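Local coordinates for protein diol-dehydratase (Roseburia inulinivorans, PDB 5I2A) that probably acts as a B12-independent, glycyl-radical-type lyase that dehydrates diols such as 1,2-propanediol, at residues 693-706 and 714-726. Residues are numbered along the deposited sequence; the frame is centred on the assembly and turned at random.
Sequences LYPVSANVPLGAQT and LAHTPVADGVGPT
With its CG set between the backbone N and the carbonyl carbon (chi1 62°), N699 turns its amide toward V719, whose CG2 lies 3.9 Å from N699 CB. N699 ND2 donates to V719 O at 3.0 Å, almost straight (168°) and within the amide plane, and also bonds D832 of helix 827-835. The exchange is mutual: V719 N donates to N699 O (3.2 Å) from above the carbonyl plane, while G703 N reaches that oxygen from the opposite face, inside the helix. Without the amide, as with an alanine here, V719 O and D832 would probably each lose their N-H partner. G703 CA comes to 3.1 Å from T717 O, where any side chain would collide. Farther along, H716 N donates to T706 O (2.8 Å), a water bridges V700 O and H716 O, and H716 ND1 bonds D596. Near the other end, P695 CG rests against G722 N and L693 CB meets V723 CG1 at 3.6 Å. The arrangement is a short helix lined by an irregular chain through reciprocal backbone and amide bonds, near where the pyruvate formate-lyase-like and glycine radical families meet in this glycyl radical enzyme fold.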
# COMPACT_ATOMS: atom_id res chain seq x y z
N LEU A 693 4.65 18.58 25.81
CA LEU A 693 3.93 18.83 27.05
C LEU A 693 3.12 20.12 26.90
O LEU A 693 3.55 21.19 27.33
CB LEU A 693 4.89 18.90 28.24
CG LEU A 693 5.76 17.66 28.49
CD1 LEU A 693 6.93 17.96 29.41
CD2 LEU A 693 4.93 16.51 29.02
N TYR A 694 1.96 20.00 26.28
CA TYR A 694 1.08 21.13 26.11
C TYR A 694 -0.36 20.64 26.02
O TYR A 694 -0.60 19.47 25.73
CB TYR A 694 1.46 21.94 24.87
CG TYR A 694 1.27 21.27 23.51
CD1 TYR A 694 0.03 21.25 22.89
CD2 TYR A 694 2.37 20.76 22.81
CE1 TYR A 694 -0.13 20.70 21.64
CE2 TYR A 694 2.21 20.20 21.52
CZ TYR A 694 0.96 20.18 20.95
OH TYR A 694 0.76 19.65 19.70
N PRO A 695 -1.32 21.52 26.32
CA PRO A 695 -2.69 21.02 26.50
C PRO A 695 -3.73 21.42 25.45
O PRO A 695 -4.80 20.82 25.47
CB PRO A 695 -3.08 21.63 27.84
CG PRO A 695 -2.46 23.01 27.75
CD PRO A 695 -1.13 22.81 27.01
N VAL A 696 -3.44 22.39 24.59
CA VAL A 696 -4.47 23.04 23.78
C VAL A 696 -5.60 23.42 24.75
O VAL A 696 -5.31 24.02 25.77
CB VAL A 696 -4.95 22.18 22.61
CG1 VAL A 696 -5.59 23.07 21.53
CG2 VAL A 696 -3.77 21.42 21.99
N SER A 697 -6.86 23.05 24.50
CA SER A 697 -7.87 23.30 25.53
C SER A 697 -8.33 22.00 26.19
O SER A 697 -9.33 21.97 26.91
CB SER A 697 -9.07 24.07 24.95
OG SER A 697 -9.86 23.28 24.07
N ALA A 698 -7.57 20.93 25.96
CA ALA A 698 -8.01 19.58 26.31
C ALA A 698 -7.79 19.20 27.76
O ALA A 698 -8.21 18.12 28.19
CB ALA A 698 -7.31 18.56 25.41
N ASN A 699 -7.15 20.08 28.53
CA ASN A 699 -6.96 19.80 29.95
C ASN A 699 -8.31 19.84 30.67
O ASN A 699 -8.48 19.19 31.69
CB ASN A 699 -5.98 20.79 30.58
CG ASN A 699 -6.48 22.22 30.52
OD1 ASN A 699 -6.81 22.73 29.45
ND2 ASN A 699 -6.57 22.86 31.67
N VAL A 700 -9.27 20.57 30.13
CA VAL A 700 -10.62 20.59 30.71
C VAL A 700 -11.36 19.25 30.46
O VAL A 700 -11.73 18.59 31.42
CB VAL A 700 -11.42 21.80 30.20
CG1 VAL A 700 -12.88 21.72 30.63
CG2 VAL A 700 -10.74 23.09 30.68
N PRO A 701 -11.55 18.82 29.19
CA PRO A 701 -12.19 17.50 29.07
C PRO A 701 -11.37 16.32 29.63
O PRO A 701 -11.98 15.37 30.12
CB PRO A 701 -12.39 17.33 27.56
CG PRO A 701 -11.41 18.28 26.92
CD PRO A 701 -11.36 19.46 27.87
N LEU A 702 -10.04 16.37 29.60
CA LEU A 702 -9.28 15.26 30.17
C LEU A 702 -9.47 15.22 31.68
O LEU A 702 -9.64 14.14 32.27
CB LEU A 702 -7.79 15.34 29.81
CG LEU A 702 -7.36 14.50 28.61
CD1 LEU A 702 -8.15 14.86 27.35
CD2 LEU A 702 -5.84 14.62 28.35
N GLY A 703 -9.47 16.39 32.31
CA GLY A 703 -9.75 16.46 33.73
C GLY A 703 -11.14 15.94 34.09
O GLY A 703 -11.34 15.35 35.16
N ALA A 704 -12.11 16.14 33.20
CA ALA A 704 -13.46 15.64 33.40
C ALA A 704 -13.50 14.11 33.39
O ALA A 704 -14.47 13.52 33.82
CB ALA A 704 -14.41 16.21 32.33
N GLN A 705 -12.43 13.47 32.92
CA GLN A 705 -12.36 12.01 32.83
C GLN A 705 -11.52 11.44 33.95
O GLN A 705 -11.22 10.26 34.00
CB GLN A 705 -11.78 11.59 31.47
CG GLN A 705 -12.71 11.93 30.31
CD GLN A 705 -12.01 11.86 28.97
OE1 GLN A 705 -10.78 11.90 28.88
NE2 GLN A 705 -12.79 11.74 27.92
N THR A 706 -11.13 12.32 34.86
CA THR A 706 -10.17 11.99 35.88
C THR A 706 -10.80 12.13 37.24
O THR A 706 -11.35 13.19 37.55
CB THR A 706 -8.94 12.91 35.78
OG1 THR A 706 -8.43 12.87 34.44
CG2 THR A 706 -7.87 12.52 36.78
N LEU A 714 -10.22 18.16 43.03
CA LEU A 714 -11.48 17.43 43.15
C LEU A 714 -11.82 16.68 41.86
O LEU A 714 -11.34 17.04 40.78
CB LEU A 714 -12.63 18.38 43.52
CG LEU A 714 -12.44 19.15 44.83
CD1 LEU A 714 -13.70 19.96 45.19
CD2 LEU A 714 -12.04 18.22 45.97
N ALA A 715 -12.65 15.66 41.99
CA ALA A 715 -13.03 14.81 40.87
C ALA A 715 -13.59 15.58 39.68
O ALA A 715 -14.43 16.48 39.83
CB ALA A 715 -14.05 13.77 41.34
N HIS A 716 -13.10 15.22 38.50
CA HIS A 716 -13.61 15.67 37.20
C HIS A 716 -13.38 17.16 36.92
O HIS A 716 -13.90 17.68 35.95
CB HIS A 716 -15.09 15.30 37.08
CG HIS A 716 -15.34 13.86 37.41
ND1 HIS A 716 -16.37 13.45 38.24
CD2 HIS A 716 -14.66 12.74 37.07
CE1 HIS A 716 -16.32 12.13 38.38
NE2 HIS A 716 -15.29 11.68 37.68
N THR A 717 -12.57 17.82 37.74
CA THR A 717 -12.16 19.20 37.46
C THR A 717 -10.95 19.17 36.51
O THR A 717 -10.36 18.11 36.33
CB THR A 717 -11.82 19.96 38.74
OG1 THR A 717 -10.68 19.37 39.37
CG2 THR A 717 -13.05 19.99 39.71
N PRO A 718 -10.60 20.31 35.88
CA PRO A 718 -9.51 20.29 34.89
C PRO A 718 -8.17 19.86 35.48
O PRO A 718 -7.94 20.09 36.66
CB PRO A 718 -9.44 21.75 34.41
CG PRO A 718 -10.86 22.27 34.61
CD PRO A 718 -11.33 21.60 35.87
N VAL A 719 -7.33 19.22 34.68
CA VAL A 719 -5.94 19.03 35.09
C VAL A 719 -5.17 20.29 34.67
O VAL A 719 -5.72 21.15 34.01
CB VAL A 719 -5.31 17.76 34.46
CG1 VAL A 719 -5.99 16.53 35.01
CG2 VAL A 719 -5.39 17.80 32.95
N ALA A 720 -3.91 20.40 35.08
CA ALA A 720 -3.10 21.57 34.75
C ALA A 720 -2.91 21.79 33.25
O ALA A 720 -2.98 20.86 32.45
CB ALA A 720 -1.73 21.47 35.43
N ASP A 721 -2.69 23.04 32.88
CA ASP A 721 -2.44 23.38 31.49
C ASP A 721 -0.94 23.47 31.26
O ASP A 721 -0.30 24.36 31.78
CB ASP A 721 -3.12 24.70 31.11
CG ASP A 721 -2.85 25.81 32.13
OD1 ASP A 721 -3.02 25.59 33.34
OD2 ASP A 721 -2.47 26.92 31.71
N GLY A 722 -0.40 22.52 30.50
CA GLY A 722 1.02 22.53 30.17
C GLY A 722 1.94 22.05 31.28
O GLY A 722 1.62 21.11 31.99
N VAL A 723 3.08 22.72 31.42
CA VAL A 723 4.06 22.36 32.44
C VAL A 723 4.03 23.30 33.64
O VAL A 723 4.78 23.11 34.59
CB VAL A 723 5.51 22.33 31.86
CG1 VAL A 723 5.62 21.29 30.77
CG2 VAL A 723 5.91 23.68 31.32
N GLY A 724 3.16 24.31 33.62
CA GLY A 724 3.05 25.24 34.73
C GLY A 724 2.37 24.65 35.97
O GLY A 724 1.77 23.58 35.92
N PRO A 725 2.45 25.37 37.09
CA PRO A 725 1.88 24.90 38.35
C PRO A 725 0.36 24.92 38.34
O PRO A 725 -0.25 25.60 37.53
CB PRO A 725 2.41 25.90 39.39
CG PRO A 725 3.48 26.67 38.68
CD PRO A 725 3.10 26.68 37.24
N THR A 726 -0.24 24.18 39.26
CA THR A 726 -1.68 24.13 39.38
C THR A 726 -2.21 25.49 39.87
O THR A 726 -1.61 26.12 40.73
CB THR A 726 -2.11 23.01 40.34
OG1 THR A 726 -2.00 21.75 39.67
CG2 THR A 726 -3.54 23.20 40.80
O HOH W 1 -12.88 19.45 33.82